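Local atomic coordinates of trigger factor (Thermotoga maritima, PDB entry 2NSC), a protein that probably binds the ribosome, keeps newly made polypeptides in an open conformation as a chaperone, and catalyses peptidyl-prolyl cis-trans isomerisation. Residues A[33-38]-A[60-65]; A[17-22]-A[71-76]. All blocks are in the same frame, centred on the assembly; numbering follows the deposited sequence.

Interaction 1 (A[33-38]-A[60-65])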
ATOM      1  N   ARG A  33      13.099   3.738   1.590  1.00 21.15           N
ATOM      2  CA  ARG A  33      14.225   3.192   2.346  1.00 21.77           C
ATOM      3  C   ARG A  33      14.753   1.904   1.706  1.00 21.51           C
ATOM      4  O   ARG A  33      15.950   1.731   1.526  1.00 21.28           O
ATOM      5  CB  ARG A  33      13.745   2.906   3.774  1.00 21.45           C
ATOM      6  CG  ARG A  33      14.815   2.760   4.842  1.00 23.36           C
ATOM      7  CD  ARG A  33      14.142   2.813   6.227  1.00 22.86           C
ATOM      8  NE  ARG A  33      13.564   4.133   6.399  1.00 22.89           N
ATOM      9  CZ  ARG A  33      12.394   4.409   6.958  1.00 22.51           C
ATOM     10  NH1 ARG A  33      11.598   3.449   7.439  1.00 20.30           N
ATOM     11  NH2 ARG A  33      12.025   5.681   7.025  1.00 22.40           N
ATOM     12  N   TYR A  34      13.836   1.003   1.368  1.00 21.57           N
ATOM     13  CA  TYR A  34      14.181  -0.301   0.817  1.00 21.39           C
ATOM     14  C   TYR A  34      14.843  -0.153  -0.554  1.00 21.14           C
ATOM     15  O   TYR A  34      15.844  -0.799  -0.853  1.00 20.78           O
ATOM     16  CB  TYR A  34      12.897  -1.130   0.696  1.00 21.33           C
ATOM     17  CG  TYR A  34      13.080  -2.464   0.028  1.00 21.88           C
ATOM     18  CD1 TYR A  34      13.463  -3.590   0.768  1.00 22.60           C
ATOM     19  CD2 TYR A  34      12.829  -2.622  -1.331  1.00 21.40           C
ATOM     20  CE1 TYR A  34      13.627  -4.839   0.158  1.00 22.31           C
ATOM     21  CE2 TYR A  34      12.986  -3.869  -1.943  1.00 22.20           C
ATOM     22  CZ  TYR A  34      13.392  -4.966  -1.194  1.00 21.68           C
ATOM     23  OH  TYR A  34      13.558  -6.197  -1.798  1.00 23.68           O
ATOM     24  N   LEU A  35      14.256   0.700  -1.390  1.00 21.40           N
ATOM     25  CA  LEU A  35      14.736   0.921  -2.743  1.00 21.04           C
ATOM     26  C   LEU A  35      16.100   1.599  -2.764  1.00 22.00           C
ATOM     27  O   LEU A  35      16.926   1.278  -3.621  1.00 21.99           O
ATOM     28  CB  LEU A  35      13.728   1.737  -3.532  1.00 20.79           C
ATOM     29  CG  LEU A  35      12.500   0.906  -3.927  1.00 20.31           C
ATOM     30  CD1 LEU A  35      11.345   1.802  -4.361  1.00 19.50           C
ATOM     31  CD2 LEU A  35      12.849  -0.120  -5.022  1.00 18.59           C
ATOM     32  N   ASN A  36      16.339   2.513  -1.820  1.00 22.26           N
ATOM     33  CA  ASN A  36      17.588   3.271  -1.767  1.00 23.49           C
ATOM     34  C   ASN A  36      18.759   2.460  -1.246  1.00 24.59           C
ATOM     35  O   ASN A  36      19.918   2.852  -1.425  1.00 25.76           O
ATOM     36  CB  ASN A  36      17.425   4.545  -0.937  1.00 23.34           C
ATOM     37  CG  ASN A  36      17.169   5.769  -1.790  1.00 22.71           C
ATOM     38  OD1 ASN A  36      17.912   6.033  -2.734  1.00 21.82           O
ATOM     39  ND2 ASN A  36      16.123   6.538  -1.453  1.00 20.07           N
ATOM     40  N   GLN A  37      18.463   1.327  -0.618  1.00 25.31           N
ATOM     41  CA  GLN A  37      19.492   0.373  -0.218  1.00 26.50           C
ATOM     42  C   GLN A  37      19.898  -0.556  -1.379  1.00 26.54           C
ATOM     43  O   GLN A  37      20.901  -1.261  -1.284  1.00 26.82           O
ATOM     44  CB  GLN A  37      19.001  -0.501   0.940  1.00 26.17           C
ATOM     45  CG  GLN A  37      18.713   0.204   2.268  1.00 27.61           C
ATOM     46  CD  GLN A  37      17.662  -0.560   3.099  1.00 28.28           C
ATOM     47  OE1 GLN A  37      17.020  -1.501   2.606  1.00 31.11           O
ATOM     48  NE2 GLN A  37      17.485  -0.162   4.352  1.00 29.37           N
ATOM     49  N   ARG A  38      19.123  -0.556  -2.461  1.00 26.72           N
ATOM     50  CA  ARG A  38      19.224  -1.590  -3.492  1.00 27.19           C
ATOM     51  C   ARG A  38      19.379  -1.105  -4.912  1.00 27.12           C
ATOM     52  O   ARG A  38      19.759  -1.886  -5.778  1.00 26.99           O
ATOM     53  CB  ARG A  38      17.993  -2.479  -3.459  1.00 27.24           C
ATOM     54  CG  ARG A  38      17.992  -3.445  -2.329  1.00 29.86           C
ATOM     55  CD  ARG A  38      16.700  -4.253  -2.276  1.00 30.86           C
ATOM     56  NE  ARG A  38      16.774  -5.267  -1.220  1.00 32.48           N
ATOM     57  CZ  ARG A  38      16.823  -4.995   0.088  1.00 32.48           C
ATOM     58  NH1 ARG A  38      16.807  -3.734   0.529  1.00 28.87           N
ATOM     59  NH2 ARG A  38      16.880  -5.995   0.959  1.00 34.00           N
ATOM     60  N   GLU A  60       3.395   2.952 -11.472  1.00 34.55           N
ATOM     61  CA  GLU A  60       2.434   2.088 -10.765  1.00 33.91           C
ATOM     62  C   GLU A  60       3.091   0.937 -10.003  1.00 32.96           C
ATOM     63  O   GLU A  60       2.459   0.320  -9.154  1.00 32.79           O
ATOM     64  CB  GLU A  60       1.337   1.573 -11.712  1.00 33.89           C
ATOM     65  CG  GLU A  60       0.590   2.695 -12.454  1.00 34.58           C
ATOM     66  CD  GLU A  60      -0.757   2.264 -13.025  1.00 34.92           C
ATOM     67  OE1 GLU A  60      -0.796   1.325 -13.854  1.00 35.86           O
ATOM     68  OE2 GLU A  60      -1.783   2.886 -12.656  1.00 36.03           O
ATOM     69  N   GLU A  61       4.360   0.665 -10.303  1.00 31.79           N
ATOM     70  CA  GLU A  61       5.120  -0.360  -9.599  1.00 31.36           C
ATOM     71  C   GLU A  61       5.489   0.061  -8.176  1.00 29.40           C
ATOM     72  O   GLU A  61       5.713  -0.797  -7.325  1.00 28.91           O
ATOM     73  CB  GLU A  61       6.389  -0.727 -10.373  1.00 31.07           C
ATOM     74  CG  GLU A  61       6.817  -2.180 -10.189  1.00 34.09           C
ATOM     75  CD  GLU A  61       8.237  -2.498 -10.686  1.00 34.72           C
ATOM     76  OE1 GLU A  61       8.715  -1.860 -11.669  1.00 37.87           O
ATOM     77  OE2 GLU A  61       8.880  -3.400 -10.073  1.00 38.48           O
ATOM     78  N   PHE A  62       5.551   1.371  -7.917  1.00 27.49           N
ATOM     79  CA  PHE A  62       5.884   1.862  -6.583  1.00 25.98           C
ATOM     80  C   PHE A  62       4.841   1.410  -5.570  1.00 25.86           C
ATOM     81  O   PHE A  62       5.192   1.081  -4.437  1.00 25.83           O
ATOM     82  CB  PHE A  62       6.050   3.386  -6.530  1.00 25.14           C
ATOM     83  CG  PHE A  62       6.502   3.897  -5.174  1.00 24.40           C
ATOM     84  CD1 PHE A  62       7.871   3.978  -4.862  1.00 23.75           C
ATOM     85  CD2 PHE A  62       5.568   4.274  -4.206  1.00 20.81           C
ATOM     86  CE1 PHE A  62       8.312   4.418  -3.618  1.00 22.31           C
ATOM     87  CE2 PHE A  62       5.992   4.722  -2.941  1.00 22.16           C
ATOM     88  CZ  PHE A  62       7.370   4.800  -2.643  1.00 22.01           C
ATOM     89  N   GLN A  63       3.572   1.394  -5.991  1.00 25.09           N
ATOM     90  CA  GLN A  63       2.451   0.930  -5.171  1.00 24.99           C
ATOM     91  C   GLN A  63       2.625  -0.504  -4.690  1.00 23.91           C
ATOM     92  O   GLN A  63       2.181  -0.849  -3.602  1.00 23.33           O
ATOM     93  CB  GLN A  63       1.141   0.939  -5.968  1.00 24.92           C
ATOM     94  CG  GLN A  63       0.603   2.257  -6.416  1.00 26.01           C
ATOM     95  CD  GLN A  63      -0.786   2.097  -7.016  1.00 27.30           C
ATOM     96  OE1 GLN A  63      -1.369   0.991  -7.019  1.00 28.99           O
ATOM     97  NE2 GLN A  63      -1.345   3.202  -7.502  1.00 31.39           N
ATOM     98  N   GLU A  64       3.207  -1.351  -5.544  1.00 23.12           N
ATOM     99  CA  GLU A  64       3.438  -2.756  -5.206  1.00 22.50           C
ATOM    100  C   GLU A  64       4.333  -2.866  -3.977  1.00 21.51           C
ATOM    101  O   GLU A  64       4.059  -3.667  -3.078  1.00 21.41           O
ATOM    102  CB  GLU A  64       4.070  -3.501  -6.382  1.00 22.63           C
ATOM    103  CG  GLU A  64       3.165  -3.581  -7.612  1.00 25.36           C
ATOM    104  CD  GLU A  64       1.757  -4.123  -7.292  1.00 29.95           C
ATOM    105  OE1 GLU A  64       1.627  -5.137  -6.553  1.00 29.84           O
ATOM    106  OE2 GLU A  64       0.776  -3.525  -7.797  1.00 31.91           O
ATOM    107  N   TYR A  65       5.388  -2.050  -3.948  1.00 20.38           N
ATOM    108  CA  TYR A  65       6.301  -1.988  -2.802  1.00 19.90           C
ATOM    109  C   TYR A  65       5.595  -1.423  -1.581  1.00 19.23           C
ATOM    110  O   TYR A  65       5.767  -1.919  -0.460  1.00 18.65           O
ATOM    111  CB  TYR A  65       7.560  -1.172  -3.148  1.00 20.09           C
ATOM    112  CG  TYR A  65       8.572  -1.937  -3.988  1.00 19.92           C
ATOM    113  CD1 TYR A  65       9.257  -3.047  -3.453  1.00 19.75           C
ATOM    114  CD2 TYR A  65       8.836  -1.575  -5.327  1.00 20.28           C
ATOM    115  CE1 TYR A  65      10.204  -3.774  -4.214  1.00 18.97           C
ATOM    116  CE2 TYR A  65       9.785  -2.322  -6.110  1.00 19.75           C
ATOM    117  CZ  TYR A  65      10.461  -3.409  -5.535  1.00 19.24           C
ATOM    118  OH  TYR A  65      11.390  -4.142  -6.255  1.00 19.63           O
TER
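Tyr34 and Tyr65 mark the closest backbone approach, their CA atoms 8.8 Å apart, a spacing bridged by side chains alone. The contact is helix-helix packing in the N-terminal, ribosome-binding domain of trigger factor: the C-terminal part of helix 21-36 meets the N-terminal part of helix 62-71. Both tyrosines and Leu35 point across the gap. Leu35 does most on its side, and its two methyls go to different rings. CD2 sits over one face of the Tyr65 ring, 4.2 Å from the centroid and 22° off the normal, which satisfies the geometry of a CH-pi contact. The second methyl, CD1, reaches Phe62, 4.1 Å from CE1, on an oblique path. Phe62 gets there by its first torsion: with CG anti to the backbone N (chi1 -176°), the ring swings nearer to helix 21-36, where it also touches Ala31 and Val32. Leu35 also touches Leu54 and Leu58, which brings helix 51-58 into the same packing. Tyr34 flanks it on the more exposed side. Its ring and that of Tyr65 are tilted by 40° with centroids 5.7 Å apart, a pairing neither stacked nor edge-to-face. Arg38 CD lies 3.5 Å above the Tyr34 ring plane, offset toward the rim. Where the two tyrosines come nearest, CE2 of Tyr34 stands 3.6 Å from CE1 of Tyr65.

Interaction 2 (A[17-22]-A[71-76])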
ATOM      1  N   TYR A  17      -8.298  -6.090   5.503  1.00 18.46           N
ATOM      2  CA  TYR A  17      -7.594  -5.001   6.184  1.00 18.12           C
ATOM      3  C   TYR A  17      -7.666  -3.760   5.313  1.00 18.59           C
ATOM      4  O   TYR A  17      -7.292  -3.805   4.157  1.00 19.02           O
ATOM      5  CB  TYR A  17      -6.127  -5.382   6.431  1.00 17.61           C
ATOM      6  CG  TYR A  17      -5.934  -6.387   7.538  1.00 18.33           C
ATOM      7  CD1 TYR A  17      -5.519  -5.966   8.810  1.00 20.97           C
ATOM      8  CD2 TYR A  17      -6.202  -7.748   7.343  1.00 17.32           C
ATOM      9  CE1 TYR A  17      -5.340  -6.882   9.866  1.00 20.45           C
ATOM     10  CE2 TYR A  17      -6.042  -8.690   8.391  1.00 18.29           C
ATOM     11  CZ  TYR A  17      -5.608  -8.242   9.650  1.00 20.00           C
ATOM     12  OH  TYR A  17      -5.423  -9.113  10.684  1.00 18.94           O
ATOM     13  N   VAL A  18      -8.163  -2.663   5.873  1.00 18.61           N
ATOM     14  CA  VAL A  18      -8.207  -1.362   5.198  1.00 18.66           C
ATOM     15  C   VAL A  18      -7.260  -0.419   5.943  1.00 18.93           C
ATOM     16  O   VAL A  18      -7.391  -0.219   7.157  1.00 18.53           O
ATOM     17  CB  VAL A  18      -9.644  -0.787   5.197  1.00 18.77           C
ATOM     18  CG1 VAL A  18      -9.685   0.624   4.582  1.00 18.46           C
ATOM     19  CG2 VAL A  18     -10.593  -1.723   4.443  1.00 19.15           C
ATOM     20  N   PHE A  19      -6.314   0.153   5.209  1.00 19.03           N
ATOM     21  CA  PHE A  19      -5.249   0.940   5.799  1.00 19.02           C
ATOM     22  C   PHE A  19      -5.527   2.427   5.637  1.00 20.20           C
ATOM     23  O   PHE A  19      -6.006   2.866   4.591  1.00 19.82           O
ATOM     24  CB  PHE A  19      -3.892   0.568   5.188  1.00 17.58           C
ATOM     25  CG  PHE A  19      -3.539  -0.883   5.349  1.00 16.94           C
ATOM     26  CD1 PHE A  19      -2.934  -1.336   6.512  1.00 15.31           C
ATOM     27  CD2 PHE A  19      -3.856  -1.813   4.354  1.00 13.78           C
ATOM     28  CE1 PHE A  19      -2.618  -2.699   6.672  1.00 14.79           C
ATOM     29  CE2 PHE A  19      -3.536  -3.156   4.505  1.00 15.92           C
ATOM     30  CZ  PHE A  19      -2.924  -3.610   5.678  1.00 14.12           C
ATOM     31  N   GLY A  20      -5.208   3.185   6.686  1.00 20.97           N
ATOM     32  CA  GLY A  20      -5.443   4.615   6.712  1.00 22.66           C
ATOM     33  C   GLY A  20      -4.300   5.407   6.103  1.00 23.44           C
ATOM     34  O   GLY A  20      -3.246   4.852   5.803  1.00 23.36           O
ATOM     35  N   ALA A  21      -4.516   6.706   5.927  1.00 23.51           N
ATOM     36  CA  ALA A  21      -3.527   7.596   5.320  1.00 23.92           C
ATOM     37  C   ALA A  21      -2.148   7.595   6.019  1.00 23.96           C
ATOM     38  O   ALA A  21      -1.113   7.725   5.357  1.00 23.81           O
ATOM     39  CB  ALA A  21      -4.093   9.033   5.242  1.00 24.51           C
ATOM     40  N   GLU A  22      -2.130   7.458   7.340  1.00 23.90           N
ATOM     41  CA  GLU A  22      -0.867   7.516   8.080  1.00 24.08           C
ATOM     42  C   GLU A  22      -0.004   6.268   7.832  1.00 23.14           C
ATOM     43  O   GLU A  22       1.205   6.374   7.627  1.00 22.84           O
ATOM     44  CB  GLU A  22      -1.132   7.720   9.573  1.00 24.82           C
ATOM     45  CG  GLU A  22       0.121   7.707  10.462  1.00 29.61           C
ATOM     46  CD  GLU A  22       1.210   8.707  10.030  1.00 34.18           C
ATOM     47  OE1 GLU A  22       0.963   9.943  10.071  1.00 36.24           O
ATOM     48  OE2 GLU A  22       2.328   8.249   9.673  1.00 36.04           O
ATOM     49  N   MET A  71       1.433  -5.029   4.041  1.00 28.22           N
ATOM     50  CA  MET A  71       1.231  -6.437   4.360  1.00 32.17           C
ATOM     51  C   MET A  71       1.961  -6.820   5.639  1.00 32.78           C
ATOM     52  O   MET A  71       1.496  -7.679   6.378  1.00 34.10           O
ATOM     53  CB  MET A  71       1.692  -7.330   3.200  1.00 31.96           C
ATOM     54  CG  MET A  71       0.594  -7.741   2.230  1.00 32.97           C
ATOM     55  SD  MET A  71       1.211  -8.530   0.690  1.00 37.18           S
ATOM     56  CE  MET A  71       2.472  -9.680   1.274  1.00 37.57           C
ATOM     57  N   ASP A  72       3.079  -6.154   5.920  1.00 33.67           N
ATOM     58  CA  ASP A  72       3.881  -6.444   7.117  1.00 33.91           C
ATOM     59  C   ASP A  72       3.243  -5.978   8.427  1.00 32.99           C
ATOM     60  O   ASP A  72       3.819  -6.163   9.496  1.00 32.57           O
ATOM     61  CB  ASP A  72       5.286  -5.809   7.009  1.00 34.93           C
ATOM     62  CG  ASP A  72       6.140  -6.416   5.898  1.00 37.20           C
ATOM     63  OD1 ASP A  72       5.770  -7.487   5.349  1.00 40.85           O
ATOM     64  OD2 ASP A  72       7.207  -5.824   5.589  1.00 40.32           O
ATOM     65  N   LEU A  73       2.083  -5.338   8.350  1.00 31.59           N
ATOM     66  CA  LEU A  73       1.417  -4.886   9.557  1.00 30.54           C
ATOM     67  C   LEU A  73       0.500  -5.981  10.065  1.00 30.19           C
ATOM     68  O   LEU A  73       0.115  -5.997  11.238  1.00 30.08           O
ATOM     69  CB  LEU A  73       0.613  -3.613   9.298  1.00 30.24           C
ATOM     70  CG  LEU A  73       1.387  -2.324   9.025  1.00 30.01           C
ATOM     71  CD1 LEU A  73       0.427  -1.211   8.664  1.00 27.53           C
ATOM     72  CD2 LEU A  73       2.284  -1.926  10.231  1.00 30.59           C
ATOM     73  N   ILE A  74       0.174  -6.901   9.167  1.00 29.89           N
ATOM     74  CA  ILE A  74      -0.864  -7.879   9.410  1.00 29.81           C
ATOM     75  C   ILE A  74      -0.506  -8.896  10.503  1.00 30.48           C
ATOM     76  O   ILE A  74      -1.222  -8.968  11.488  1.00 30.32           O
ATOM     77  CB  ILE A  74      -1.344  -8.548   8.117  1.00 29.45           C
ATOM     78  CG1 ILE A  74      -1.895  -7.470   7.173  1.00 28.41           C
ATOM     79  CG2 ILE A  74      -2.415  -9.631   8.439  1.00 28.58           C
ATOM     80  CD1 ILE A  74      -2.370  -7.990   5.839  1.00 25.11           C
ATOM     81  N   PRO A  75       0.614  -9.651  10.349  1.00 30.98           N
ATOM     82  CA  PRO A  75       0.965 -10.684  11.330  1.00 31.61           C
ATOM     83  C   PRO A  75       0.836 -10.264  12.786  1.00 31.68           C
ATOM     84  O   PRO A  75       0.392 -11.054  13.620  1.00 32.03           O
ATOM     85  CB  PRO A  75       2.424 -11.004  10.987  1.00 31.76           C
ATOM     86  CG  PRO A  75       2.461 -10.831   9.500  1.00 31.66           C
ATOM     87  CD  PRO A  75       1.611  -9.602   9.258  1.00 31.00           C
ATOM     88  N   ASP A  76       1.193  -9.029  13.089  1.00 31.90           N
ATOM     89  CA  ASP A  76       1.160  -8.560  14.458  1.00 32.07           C
ATOM     90  C   ASP A  76      -0.274  -8.459  14.990  1.00 31.57           C
ATOM     91  O   ASP A  76      -0.510  -8.616  16.204  1.00 31.59           O
ATOM     92  CB  ASP A  76       1.873  -7.217  14.555  1.00 33.20           C
ATOM     93  CG  ASP A  76       2.190  -6.838  15.972  1.00 35.81           C
ATOM     94  OD1 ASP A  76       1.256  -6.386  16.670  1.00 40.50           O
ATOM     95  OD2 ASP A  76       3.361  -7.000  16.390  1.00 37.30           O
TER
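Tyr17, near the end of strand 12-18, lays one face of its ring against Ile74, and the CA atoms of the two residues are 8.0 Å apart. Ile74 CG1 stands 4.1 Å above the centre of the Tyr17 ring, while CG2 approaches CZ to 3.7 Å. The line from the ring centroid to CG2 leans 29° from the ring normal, within the range of a CH-pi contact. Ile74 can place both branches over the ring because CG2 is anti to its backbone N and CG1 anti to its carbonyl carbon (chi1 -60°). The phenol oxygen of Tyr17 is hydrogen-bonded to Thr77 OG1, on the same short helix. A leucine in place of Tyr17 would probably leave Thr77 without this hydroxyl partner and Ile74 without a flat face to rest on. Phe19 then turns back toward the 71-76 segment: its CE1 meets Leu73 CD1 at 3.9 Å, and Ile74 CG1 comes to the ring edge, 4.3 Å from CZ. Met1 touches both Phe19 and Leu73. Helix 21-36 begins just beyond, with Gly20 as its N-cap. On the partner side, a type I turn from Met71 to Ile74, closed by Ile74 N to Met71 O at 3.2 Å, sets Leu73 and Ile74 side by side. The whole is apolar packing of a strand-to-helix connection against a helix-to-helix turn, within the alpha/beta ribosome-binding domain of trigger factor.

Overall arrangement
Both interactions belong to the N-terminal domain and share helix 21-36: interaction 2 lies where the chain leaves strand 12-18 and enters that helix, interaction 1 near its far end. Their centres are about 17 Å apart and their nearest atoms about 7 Å, so they do not touch. Along the chain, the 33-38/60-65 pair is nested inside the loop closed by the 17-22/71-76 pair. Helix 62-71 packs near the C-terminal end of helix 21-36, and the following segment 71-76 packs on the strand and connection that lead into its N-terminal end. Between 38 and 60 runs helix 51-58, preceded by the loop carrying a GFRKG sequence, consistent with the ribosome-binding signature of trigger factors.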